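Local coordinates for exopolygalacturonase (Yersinia enterocolitica, PDB 2UVF), which probably releases digalacturonate from the ends of pectin-derived polygalacturonate chains, acting as a periplasmic family 28 glycoside hydrolase, at residues T45-D49 with R259-I263; K58-T63 with F482-A486; I110-N114 with W425-N429; Q127-K131 with A142-I146; V556-Q560 with N578-F582. Residue numbers count along the deposited sequence, not the author numbering.

Contact 1: residues T45-D49 with R259-I263; sequences TLAYD and RNIRI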
# COMPACT_ATOMS: atom_id res chain seq x y z
N THR A 45 -13.69 -3.27 7.52
CA THR A 45 -13.29 -3.78 8.85
C THR A 45 -12.88 -2.70 9.86
O THR A 45 -11.92 -1.95 9.65
CB THR A 45 -12.16 -4.82 8.69
OG1 THR A 45 -12.72 -6.03 8.14
CG2 THR A 45 -11.47 -5.11 10.02
N LEU A 46 -13.62 -2.66 10.97
CA LEU A 46 -13.40 -1.73 12.07
C LEU A 46 -13.46 -0.25 11.65
O LEU A 46 -13.04 0.64 12.42
CB LEU A 46 -12.11 -2.06 12.82
CG LEU A 46 -12.16 -3.28 13.75
CD1 LEU A 46 -10.78 -3.76 14.05
CD2 LEU A 46 -12.88 -2.95 15.05
N ALA A 47 -13.98 0.00 10.45
CA ALA A 47 -14.10 1.35 9.89
C ALA A 47 -15.24 2.16 10.53
O ALA A 47 -15.95 2.91 9.86
CB ALA A 47 -14.27 1.27 8.36
N TYR A 48 -15.41 1.99 11.84
CA TYR A 48 -16.47 2.68 12.56
C TYR A 48 -16.07 3.05 13.99
O TYR A 48 -15.03 2.63 14.50
CB TYR A 48 -17.78 1.89 12.53
CG TYR A 48 -17.73 0.58 13.26
CD1 TYR A 48 -18.01 0.51 14.62
CD2 TYR A 48 -17.43 -0.59 12.58
CE1 TYR A 48 -17.97 -0.69 15.30
CE2 TYR A 48 -17.40 -1.80 13.25
CZ TYR A 48 -17.67 -1.84 14.61
OH TYR A 48 -17.63 -3.04 15.28
N ASP A 49 -16.92 3.85 14.61
CA ASP A 49 -16.59 4.62 15.79
C ASP A 49 -17.83 4.69 16.67
O ASP A 49 -18.84 4.06 16.37
CB ASP A 49 -16.24 6.05 15.33
CG ASP A 49 -15.02 6.57 15.99
OD1 ASP A 49 -14.66 7.74 15.77
OD2 ASP A 49 -14.41 5.79 16.75
N ARG A 259 -6.30 -9.63 17.80
CA ARG A 259 -7.53 -9.35 17.09
C ARG A 259 -7.96 -7.92 17.34
O ARG A 259 -7.64 -7.35 18.38
CB ARG A 259 -8.65 -10.37 17.41
CG ARG A 259 -9.27 -10.30 18.79
CD ARG A 259 -10.39 -11.33 18.97
NE ARG A 259 -11.20 -11.02 20.15
CZ ARG A 259 -12.29 -11.68 20.55
NH1 ARG A 259 -12.75 -12.73 19.86
NH2 ARG A 259 -12.94 -11.29 21.65
N ASN A 260 -8.66 -7.36 16.36
CA ASN A 260 -9.28 -6.04 16.48
C ASN A 260 -8.30 -4.95 16.93
O ASN A 260 -8.45 -4.38 18.01
CB ASN A 260 -10.54 -6.07 17.39
CG ASN A 260 -11.45 -7.27 17.12
OD1 ASN A 260 -11.54 -7.78 15.99
ND2 ASN A 260 -12.14 -7.72 18.16
N ILE A 261 -7.29 -4.68 16.11
CA ILE A 261 -6.34 -3.58 16.40
C ILE A 261 -6.54 -2.37 15.48
O ILE A 261 -6.68 -2.51 14.27
CB ILE A 261 -4.83 -4.04 16.37
CG1 ILE A 261 -4.62 -5.25 17.31
CG2 ILE A 261 -3.93 -2.90 16.75
CD1 ILE A 261 -3.25 -5.90 17.24
N ARG A 262 -6.54 -1.18 16.07
CA ARG A 262 -6.88 0.06 15.37
C ARG A 262 -5.86 1.15 15.68
O ARG A 262 -5.51 1.37 16.84
CB ARG A 262 -8.28 0.55 15.78
CG ARG A 262 -9.42 -0.37 15.38
CD ARG A 262 -10.73 0.14 15.89
NE ARG A 262 -11.40 0.99 14.91
CZ ARG A 262 -11.43 2.31 14.94
NH1 ARG A 262 -10.84 3.00 15.91
NH2 ARG A 262 -12.08 2.96 13.99
N ILE A 263 -5.40 1.84 14.63
CA ILE A 263 -4.49 2.98 14.79
C ILE A 263 -5.01 4.13 13.93
O ILE A 263 -5.18 3.98 12.72
CB ILE A 263 -3.03 2.60 14.43
CG1 ILE A 263 -2.69 1.22 15.02
CG2 ILE A 263 -2.07 3.72 14.86
CD1 ILE A 263 -1.29 0.74 14.74
O HOH W 1 -11.52 6.41 15.78
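Where two domains meet, a single arginine gripping one backbone carbonyl can carry much of the contact, as here between a loop of the fibronectin type III-like domain and strand 258-264 of the parallel beta-helix. L46 turns toward the strand, and its CD1 lies 3.7 Å from N260 CA. L46 also has left-handed backbone angles, and its carbonyl meets the guanidinium of R262 near the plane: L46 O accepts from R262 NE and R262 NH2, both at 3.0 Å. A47 points away and packs on V54. Y48 O lies 3.0 Å from R262 NH2, but the angle is too poor for a hydrogen bond. D49 OD2 remains 4.6 Å from R262 NH2, well out of the guanidinium plane. A water donates to D49 OD2 (3.1 Å) and weakly accepts from R262 NH1 (3.5 Å). Thus two hydrogen bonds to one main-chain oxygen hold R262 across the segments, its NH1 bonds T208, and D49 is near as a charge only, its salt bridge being with R188.

Contact 2: residues K58-T63 with F482-A486; sequences KAPEDT and FRNNA
A corner of the parallel beta-helix receives a loop of the fibronectin type III-like domain, with E61 and N484 closest in register (CA-CA 7.5 Å). R483 is extended (-144/161), just before the corner at N484, with chi1 p and chi2 and chi3 t, reaching out so that P60 C and E61 CA lie over one face of its guanidinium; E61 CB is 3.7 Å from R483 NH1. E61, nearly helical in backbone and t,t in side chain, holds its OE2 4.3 Å from R483 NH1. One water bridges these two atoms at 2.7 Å from each, while K525 forms the salt bridge with E61 and E454 that with R483. N484 turns the corner in a left-handed conformation (51/46), with chi1 m. Its OD1 accepts from N526 on the next coil, consistent with the asparagine ladders of such helices, and its ND2 donates to E61 O at 3.2 Å. A second water accepts from T63 N (2.9 Å) and donates to N484 OD1 (3.1 Å).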
# COMPACT_ATOMS: atom_id res chain seq x y z
N LYS A 58 -18.58 -1.53 -4.46
CA LYS A 58 -18.05 -1.75 -5.80
C LYS A 58 -18.58 -0.79 -6.89
O LYS A 58 -19.79 -0.53 -7.01
CB LYS A 58 -18.28 -3.19 -6.23
CG LYS A 58 -17.41 -4.19 -5.47
CD LYS A 58 -17.59 -5.64 -5.95
CE LYS A 58 -17.05 -5.88 -7.36
NZ LYS A 58 -15.59 -5.63 -7.45
N ALA A 59 -17.64 -0.25 -7.66
CA ALA A 59 -17.94 0.38 -8.94
C ALA A 59 -17.67 -0.69 -9.98
O ALA A 59 -16.77 -1.51 -9.78
CB ALA A 59 -17.03 1.58 -9.16
N PRO A 60 -18.44 -0.71 -11.09
CA PRO A 60 -18.26 -1.72 -12.14
C PRO A 60 -17.04 -1.49 -13.05
O PRO A 60 -16.35 -0.47 -12.93
CB PRO A 60 -19.55 -1.62 -12.97
CG PRO A 60 -20.04 -0.25 -12.77
CD PRO A 60 -19.56 0.22 -11.41
N GLU A 61 -16.80 -2.43 -13.95
CA GLU A 61 -15.69 -2.35 -14.90
C GLU A 61 -15.75 -1.10 -15.78
O GLU A 61 -14.73 -0.47 -16.08
CB GLU A 61 -15.69 -3.59 -15.77
CG GLU A 61 -14.48 -3.78 -16.65
CD GLU A 61 -14.50 -5.12 -17.33
OE1 GLU A 61 -15.49 -5.42 -18.04
OE2 GLU A 61 -13.53 -5.89 -17.18
N ASP A 62 -16.97 -0.74 -16.20
CA ASP A 62 -17.22 0.33 -17.15
C ASP A 62 -18.01 1.43 -16.46
O ASP A 62 -19.20 1.24 -16.15
CB ASP A 62 -17.99 -0.24 -18.35
CG ASP A 62 -18.41 0.82 -19.38
OD1 ASP A 62 -17.90 1.97 -19.37
OD2 ASP A 62 -19.28 0.48 -20.21
N THR A 63 -17.35 2.55 -16.19
CA THR A 63 -17.96 3.66 -15.46
C THR A 63 -18.17 4.87 -16.37
O THR A 63 -18.39 5.98 -15.89
CB THR A 63 -17.09 4.08 -14.22
OG1 THR A 63 -15.83 4.58 -14.66
CG2 THR A 63 -16.85 2.90 -13.28
N PHE A 482 -5.88 -4.45 -12.97
CA PHE A 482 -5.42 -3.08 -12.86
C PHE A 482 -6.24 -2.26 -13.85
O PHE A 482 -5.99 -2.27 -15.05
CB PHE A 482 -3.92 -3.01 -13.18
CG PHE A 482 -3.31 -1.66 -12.98
CD1 PHE A 482 -2.66 -1.35 -11.78
CD2 PHE A 482 -3.36 -0.70 -13.99
CE1 PHE A 482 -2.07 -0.11 -11.62
CE2 PHE A 482 -2.78 0.52 -13.82
CZ PHE A 482 -2.13 0.82 -12.62
N ARG A 483 -7.23 -1.54 -13.34
CA ARG A 483 -8.25 -0.92 -14.19
C ARG A 483 -8.73 0.44 -13.71
O ARG A 483 -8.59 0.78 -12.55
CB ARG A 483 -9.46 -1.88 -14.36
CG ARG A 483 -10.30 -2.07 -13.13
CD ARG A 483 -11.58 -2.78 -13.47
NE ARG A 483 -12.50 -2.87 -12.34
CZ ARG A 483 -13.39 -3.85 -12.17
NH1 ARG A 483 -13.48 -4.85 -13.05
NH2 ARG A 483 -14.18 -3.84 -11.11
N ASN A 484 -9.33 1.21 -14.62
CA ASN A 484 -9.95 2.47 -14.23
C ASN A 484 -8.98 3.33 -13.42
O ASN A 484 -9.33 3.88 -12.39
CB ASN A 484 -11.23 2.22 -13.45
CG ASN A 484 -12.28 1.53 -14.28
OD1 ASN A 484 -12.24 1.57 -15.51
ND2 ASN A 484 -13.23 0.89 -13.61
N ASN A 485 -7.76 3.42 -13.93
CA ASN A 485 -6.70 4.20 -13.30
C ASN A 485 -6.18 5.20 -14.30
O ASN A 485 -6.04 4.88 -15.48
CB ASN A 485 -5.53 3.30 -12.89
CG ASN A 485 -5.91 2.30 -11.83
OD1 ASN A 485 -5.58 1.12 -11.92
ND2 ASN A 485 -6.61 2.75 -10.83
N ALA A 486 -5.85 6.40 -13.81
CA ALA A 486 -5.25 7.42 -14.64
C ALA A 486 -3.86 7.78 -14.16
O ALA A 486 -3.62 7.92 -12.97
CB ALA A 486 -6.14 8.67 -14.71
O HOH W 2 -11.99 -5.97 -15.01
O HOH W 3 -14.61 2.73 -17.16

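Contact 3: residues I110-N114 with W425-N429; sequences IVMQN and WLFNN
This is a buried interdomain contact in which an irregular segment of the fibronectin type III-like domain, leading into strand 114-117, crosses beta-helix strand 421-427. The touching parts run 110° apart, and M112 and N428 are the nearest pair (CA-CA 6.5 Å). N428 follows the extended F427 in a left-handed conformation (55/38) with chi1 m, which sends its side chain against the backbone of 111-113 and the side chain of N114, with M112 CA 4.2 Å from N428 CG. Q113, with chi1 m and chi2 t, points toward the strand, so that its OE1 is 3.7 Å from F427 CB, while its NE2 sits over a face of the F427 ring and meets the edge of the W425 indole 3.4 Å from W425 CZ2. That amide nitrogen also donates to E454 and to the W57 carbonyl. Around this crossing, strand 53-58 supplies V56 against both aromatics, strand 391-394 brings F394 to meet F427 with ring planes parallel, and strand 448-459 contributes E454.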
# COMPACT_ATOMS: atom_id res chain seq x y z
N ILE A 110 -11.81 8.78 -12.89
CA ILE A 110 -12.15 7.81 -11.86
C ILE A 110 -13.43 8.21 -11.12
O ILE A 110 -13.84 9.36 -11.15
CB ILE A 110 -10.95 7.58 -10.89
CG1 ILE A 110 -10.65 8.83 -10.05
CG2 ILE A 110 -9.70 7.14 -11.67
CD1 ILE A 110 -9.80 8.57 -8.81
N VAL A 111 -14.06 7.24 -10.46
CA VAL A 111 -15.23 7.50 -9.64
C VAL A 111 -14.91 7.20 -8.17
O VAL A 111 -14.03 6.39 -7.87
CB VAL A 111 -16.47 6.71 -10.15
CG1 VAL A 111 -16.90 7.22 -11.55
CG2 VAL A 111 -16.20 5.17 -10.17
N MET A 112 -15.60 7.87 -7.25
CA MET A 112 -15.46 7.58 -5.82
C MET A 112 -16.27 6.34 -5.41
O MET A 112 -17.33 6.08 -5.97
CB MET A 112 -15.81 8.80 -4.96
CG MET A 112 -14.95 10.05 -5.22
SD MET A 112 -13.20 9.93 -4.68
CE MET A 112 -12.39 9.46 -6.20
N GLN A 113 -15.74 5.59 -4.44
CA GLN A 113 -16.31 4.31 -3.97
C GLN A 113 -16.39 4.31 -2.44
O GLN A 113 -16.57 3.27 -1.82
CB GLN A 113 -15.46 3.14 -4.44
CG GLN A 113 -15.42 2.92 -5.94
CD GLN A 113 -14.42 1.86 -6.35
OE1 GLN A 113 -13.44 2.13 -7.04
NE2 GLN A 113 -14.68 0.64 -5.92
N ASN A 114 -16.24 5.48 -1.83
CA ASN A 114 -16.28 5.60 -0.38
C ASN A 114 -17.03 6.85 0.05
O ASN A 114 -17.03 7.85 -0.67
CB ASN A 114 -14.86 5.57 0.24
CG ASN A 114 -14.09 6.86 -0.00
OD1 ASN A 114 -13.44 7.02 -1.04
ND2 ASN A 114 -14.14 7.79 0.97
N TRP A 425 -7.88 -4.95 -2.27
CA TRP A 425 -8.70 -4.02 -3.03
C TRP A 425 -8.12 -2.62 -2.84
O TRP A 425 -8.08 -2.09 -1.74
CB TRP A 425 -10.17 -4.20 -2.65
CG TRP A 425 -11.20 -3.40 -3.36
CD1 TRP A 425 -11.14 -2.85 -4.61
CD2 TRP A 425 -12.49 -3.06 -2.84
NE1 TRP A 425 -12.31 -2.17 -4.89
CE2 TRP A 425 -13.16 -2.29 -3.82
CE3 TRP A 425 -13.14 -3.33 -1.62
CZ2 TRP A 425 -14.45 -1.80 -3.63
CZ3 TRP A 425 -14.43 -2.84 -1.43
CH2 TRP A 425 -15.07 -2.09 -2.44
N LEU A 426 -7.59 -2.07 -3.92
CA LEU A 426 -6.84 -0.81 -3.79
C LEU A 426 -7.54 0.26 -4.63
O LEU A 426 -7.46 0.22 -5.84
CB LEU A 426 -5.37 -1.00 -4.23
CG LEU A 426 -4.48 -2.12 -3.65
CD1 LEU A 426 -4.60 -2.25 -2.12
CD2 LEU A 426 -4.74 -3.46 -4.32
N PHE A 427 -8.24 1.18 -3.97
CA PHE A 427 -9.06 2.16 -4.67
C PHE A 427 -9.00 3.59 -4.10
O PHE A 427 -8.71 3.77 -2.93
CB PHE A 427 -10.52 1.66 -4.81
CG PHE A 427 -11.26 1.46 -3.49
CD1 PHE A 427 -12.09 2.46 -2.99
CD2 PHE A 427 -11.14 0.27 -2.77
CE1 PHE A 427 -12.79 2.30 -1.77
CE2 PHE A 427 -11.83 0.08 -1.55
CZ PHE A 427 -12.65 1.10 -1.06
N ASN A 428 -9.27 4.58 -4.94
CA ASN A 428 -9.33 5.99 -4.55
C ASN A 428 -8.06 6.51 -3.86
O ASN A 428 -8.12 7.30 -2.91
CB ASN A 428 -10.59 6.29 -3.70
CG ASN A 428 -11.89 5.95 -4.43
OD1 ASN A 428 -11.91 5.81 -5.67
ND2 ASN A 428 -12.97 5.84 -3.68
N ASN A 429 -6.91 6.04 -4.33
CA ASN A 429 -5.61 6.47 -3.79
C ASN A 429 -4.97 7.40 -4.75
O ASN A 429 -5.24 7.34 -5.98
CB ASN A 429 -4.66 5.28 -3.55
CG ASN A 429 -5.24 4.30 -2.58
OD1 ASN A 429 -5.34 4.60 -1.41
ND2 ASN A 429 -5.67 3.12 -3.06

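Contact 4: residues Q127-K131 with A142-I146; sequences QFTVK and ASKPI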
# COMPACT_ATOMS: atom_id res chain seq x y z
N GLN A 127 -29.49 2.40 8.81
CA GLN A 127 -29.58 1.73 7.51
C GLN A 127 -28.98 2.64 6.44
O GLN A 127 -28.99 3.86 6.59
CB GLN A 127 -31.03 1.33 7.20
CG GLN A 127 -31.25 0.46 5.96
CD GLN A 127 -31.84 1.22 4.76
OE1 GLN A 127 -32.26 0.62 3.77
NE2 GLN A 127 -31.88 2.55 4.86
N PHE A 128 -28.44 2.04 5.38
CA PHE A 128 -27.71 2.77 4.34
C PHE A 128 -27.97 2.16 2.95
O PHE A 128 -27.94 0.93 2.77
CB PHE A 128 -26.19 2.76 4.61
CG PHE A 128 -25.76 3.48 5.88
CD1 PHE A 128 -25.85 4.87 5.97
CD2 PHE A 128 -25.21 2.77 6.95
CE1 PHE A 128 -25.43 5.55 7.14
CE2 PHE A 128 -24.79 3.42 8.10
CZ PHE A 128 -24.90 4.81 8.21
N THR A 129 -28.25 3.02 1.97
CA THR A 129 -28.19 2.63 0.56
C THR A 129 -27.34 3.60 -0.28
O THR A 129 -27.09 4.73 0.14
CB THR A 129 -29.60 2.45 -0.11
OG1 THR A 129 -30.36 3.66 -0.01
CG2 THR A 129 -30.37 1.29 0.51
N VAL A 130 -26.91 3.13 -1.45
CA VAL A 130 -26.11 3.92 -2.41
C VAL A 130 -26.66 3.80 -3.85
O VAL A 130 -26.98 2.70 -4.32
CB VAL A 130 -24.57 3.54 -2.34
CG1 VAL A 130 -24.31 2.09 -2.75
CG2 VAL A 130 -23.73 4.49 -3.18
N LYS A 131 -26.77 4.94 -4.53
CA LYS A 131 -27.16 4.98 -5.95
C LYS A 131 -26.06 5.61 -6.79
O LYS A 131 -25.48 6.63 -6.39
CB LYS A 131 -28.44 5.82 -6.15
CG LYS A 131 -29.62 5.45 -5.29
CD LYS A 131 -30.87 6.16 -5.80
CE LYS A 131 -32.09 5.85 -4.94
NZ LYS A 131 -33.39 6.03 -5.68
N ALA A 142 -31.55 1.91 -6.02
CA ALA A 142 -30.76 1.80 -4.80
C ALA A 142 -30.11 0.42 -4.67
O ALA A 142 -30.63 -0.58 -5.18
CB ALA A 142 -31.62 2.10 -3.58
N SER A 143 -28.95 0.39 -4.01
CA SER A 143 -28.26 -0.86 -3.69
C SER A 143 -29.14 -1.69 -2.75
O SER A 143 -30.21 -1.23 -2.35
CB SER A 143 -26.92 -0.54 -3.01
OG SER A 143 -27.13 0.27 -1.87
N LYS A 144 -28.70 -2.90 -2.40
CA LYS A 144 -29.29 -3.61 -1.27
C LYS A 144 -28.88 -2.84 -0.01
O LYS A 144 -27.76 -2.32 0.07
CB LYS A 144 -28.81 -5.07 -1.20
CG LYS A 144 -29.25 -5.93 -2.38
CD LYS A 144 -29.76 -7.30 -1.91
CE LYS A 144 -29.81 -8.32 -3.05
NZ LYS A 144 -28.44 -8.64 -3.57
N PRO A 145 -29.81 -2.71 0.96
CA PRO A 145 -29.44 -1.94 2.14
C PRO A 145 -28.42 -2.65 3.05
O PRO A 145 -28.25 -3.87 2.97
CB PRO A 145 -30.77 -1.78 2.88
CG PRO A 145 -31.62 -2.88 2.42
CD PRO A 145 -31.20 -3.21 1.03
N ILE A 146 -27.74 -1.87 3.88
CA ILE A 146 -27.01 -2.42 5.00
C ILE A 146 -27.41 -1.68 6.26
O ILE A 146 -27.67 -0.47 6.24
CB ILE A 146 -25.43 -2.47 4.81
CG1 ILE A 146 -24.79 -1.08 4.85
CG2 ILE A 146 -25.04 -3.23 3.54
CD1 ILE A 146 -23.31 -1.14 5.21
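Edge pairing need not be regular to satisfy the main chain, and Q127-K131 with A142-I146 illustrates how. F128 and I146 form an antiparallel hydrogen-bonded pair (CA-CA 5.3 Å): F128 N donates to I146 O at 2.8 Å, and I146 N donates to F128 O at 3.0 Å. F128 O also receives a CA-H...O contact from P145 CA at 3.3 Å, and I146 O one from Q127 CA at 3.2 Å. Further along the strand, V130 O accepts from S143 N at 3.1 Å, whereas V130 N turns to a side chain, donating to S143 OG at 2.9 Å. With chi1 p, S143 thus provides a hydroxyl acceptor before the chain reaches P145, which has no amide proton. The pairing lies in the antiparallel sheet of the fibronectin type III-like domain, with 125-134 between 66-73 and 146-149. Side chains of F128 and I146 share one face, with F128 CB 4.1 Å from I146 CG1, and pack on L41 and L55. T129 meets the connecting segment, its CG2 3.7 Å from P145 CA. On the strand's other edge, T129 and K131 exchange backbone hydrogen bonds with F72 and Q70, while Q127 O accepts from S73 OG.

Contact 5: residues V556-Q560 with N578-F582; sequences VNNVQ and NKVTF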
# COMPACT_ATOMS: atom_id res chain seq x y z
N VAL A 556 -5.33 -7.35 -22.19
CA VAL A 556 -5.18 -5.88 -22.24
C VAL A 556 -6.25 -5.24 -23.15
O VAL A 556 -6.30 -5.53 -24.35
CB VAL A 556 -3.74 -5.45 -22.64
CG1 VAL A 556 -3.64 -3.93 -22.81
CG2 VAL A 556 -2.72 -5.92 -21.60
N ASN A 557 -7.09 -4.39 -22.56
CA ASN A 557 -8.24 -3.78 -23.24
C ASN A 557 -8.43 -2.28 -22.96
O ASN A 557 -8.43 -1.84 -21.81
CB ASN A 557 -9.53 -4.53 -22.88
CG ASN A 557 -9.81 -5.71 -23.82
OD1 ASN A 557 -10.15 -5.51 -25.00
ND2 ASN A 557 -9.69 -6.94 -23.29
N ASN A 558 -8.61 -1.50 -24.03
CA ASN A 558 -8.96 -0.07 -23.94
C ASN A 558 -7.97 0.78 -23.11
O ASN A 558 -8.32 1.34 -22.07
CB ASN A 558 -10.42 0.10 -23.47
CG ASN A 558 -10.85 1.57 -23.42
OD1 ASN A 558 -10.37 2.40 -24.19
ND2 ASN A 558 -11.77 1.89 -22.50
N VAL A 559 -6.75 0.90 -23.60
CA VAL A 559 -5.68 1.63 -22.90
C VAL A 559 -5.13 2.69 -23.86
O VAL A 559 -4.95 2.41 -25.03
CB VAL A 559 -4.54 0.65 -22.44
CG1 VAL A 559 -3.29 1.39 -21.94
CG2 VAL A 559 -5.05 -0.35 -21.40
N GLN A 560 -4.85 3.90 -23.37
CA GLN A 560 -4.29 4.97 -24.20
C GLN A 560 -2.99 5.50 -23.60
O GLN A 560 -2.96 5.91 -22.44
CB GLN A 560 -5.28 6.14 -24.38
CG GLN A 560 -6.54 5.83 -25.19
CD GLN A 560 -7.66 5.20 -24.39
OE1 GLN A 560 -8.04 5.69 -23.33
NE2 GLN A 560 -8.22 4.11 -24.92
N ASN A 578 -6.10 -5.41 -26.99
CA ASN A 578 -7.15 -4.76 -27.75
C ASN A 578 -7.42 -3.30 -27.40
O ASN A 578 -7.58 -2.95 -26.23
CB ASN A 578 -8.43 -5.58 -27.65
CG ASN A 578 -8.23 -6.99 -28.15
OD1 ASN A 578 -7.31 -7.25 -28.96
ND2 ASN A 578 -9.04 -7.93 -27.66
N LYS A 579 -7.45 -2.47 -28.44
CA LYS A 579 -7.70 -1.04 -28.31
C LYS A 579 -6.67 -0.37 -27.41
O LYS A 579 -7.00 0.37 -26.49
CB LYS A 579 -9.13 -0.78 -27.83
CG LYS A 579 -10.20 -1.57 -28.60
CD LYS A 579 -11.51 -1.64 -27.82
CE LYS A 579 -12.17 -0.28 -27.76
NZ LYS A 579 -12.19 0.33 -29.12
N VAL A 580 -5.40 -0.67 -27.69
CA VAL A 580 -4.29 0.03 -27.06
C VAL A 580 -3.83 1.09 -28.07
O VAL A 580 -3.30 0.76 -29.13
CB VAL A 580 -3.12 -0.93 -26.71
CG1 VAL A 580 -2.02 -0.19 -25.93
CG2 VAL A 580 -3.61 -2.14 -25.94
N THR A 581 -4.06 2.37 -27.75
CA THR A 581 -3.73 3.46 -28.66
C THR A 581 -2.52 4.27 -28.21
O THR A 581 -2.56 4.94 -27.16
CB THR A 581 -4.97 4.42 -28.89
OG1 THR A 581 -6.11 3.64 -29.26
CG2 THR A 581 -4.70 5.46 -29.99
N PHE A 582 -1.46 4.21 -29.00
CA PHE A 582 -0.25 5.01 -28.78
C PHE A 582 -0.30 6.26 -29.64
O PHE A 582 -0.39 6.17 -30.87
CB PHE A 582 1.03 4.23 -29.14
CG PHE A 582 1.21 2.92 -28.40
CD1 PHE A 582 0.51 1.77 -28.79
CD2 PHE A 582 2.13 2.82 -27.35
CE1 PHE A 582 0.69 0.55 -28.10
CE2 PHE A 582 2.34 1.62 -26.67
CZ PHE A 582 1.62 0.48 -27.04
O HOH W 4 -7.67 2.81 -27.32
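In a parallel beta-helix, successive coils repeat the same rung one strand spacing apart, and near the end of this chain that principle can be followed residue by residue. N578 pairs with N557: its N donates to V556 O at 2.7 Å, its O accepts from N558 N at 2.8 Å, and N557 OD1 lies 3.2 Å from N578 CB as the two asparagines share a face. At K579 the chain bends in a left-handed conformation, stacked upon N558, which does the same, so both coils turn their corner in step with CA atoms 4.7 Å apart. K579 O accepts from V559 N at 2.9 Å. V580 pairs with V559 and sends CG2 to within 3.6 Å of V556 CG1, joining two apolar side chains across the bend. T581 pairs with Q560, its N donating to V559 O at 2.9 Å. A water extends this polar link, lying 2.8 Å from Q560 NE2, 2.7 Å from K579 O and 2.6 Å from T581 OG1; Q560 NE2 also donates to N558 OD1 at 2.8 Å. F582 points away and meets W591 edge-to-face. On the preceding side, strand 518-532 pairs with 551-562, with L524 packing on V556 and V559 and N526 bonding N558, while on the other side D602 accepts from K579 N.

Contacts 1, 2 and 3 all join the fibronectin type III-like domain to the parallel beta-helix, yet their chemistry changes with depth. Contact 1, at the surface, rests on an arginine bonded to a main-chain carbonyl and a leucine packed beside it, with only a weak water bridge; contact 3 is buried, combining amides with aromatic rings; contact 2 is partly buried and mixes charge, water and an asparagine corner. Contacts 2 and 3 touch, with A59 CB 3.8 Å from V111 CG2. Contacts 4 and 5, both partly buried, stay within a domain, where main-chain hydrogen bonding dominates: antiparallel in contact 4, parallel in contact 5. N526 bonds both N484 of contact 2 and N558 of contact 5.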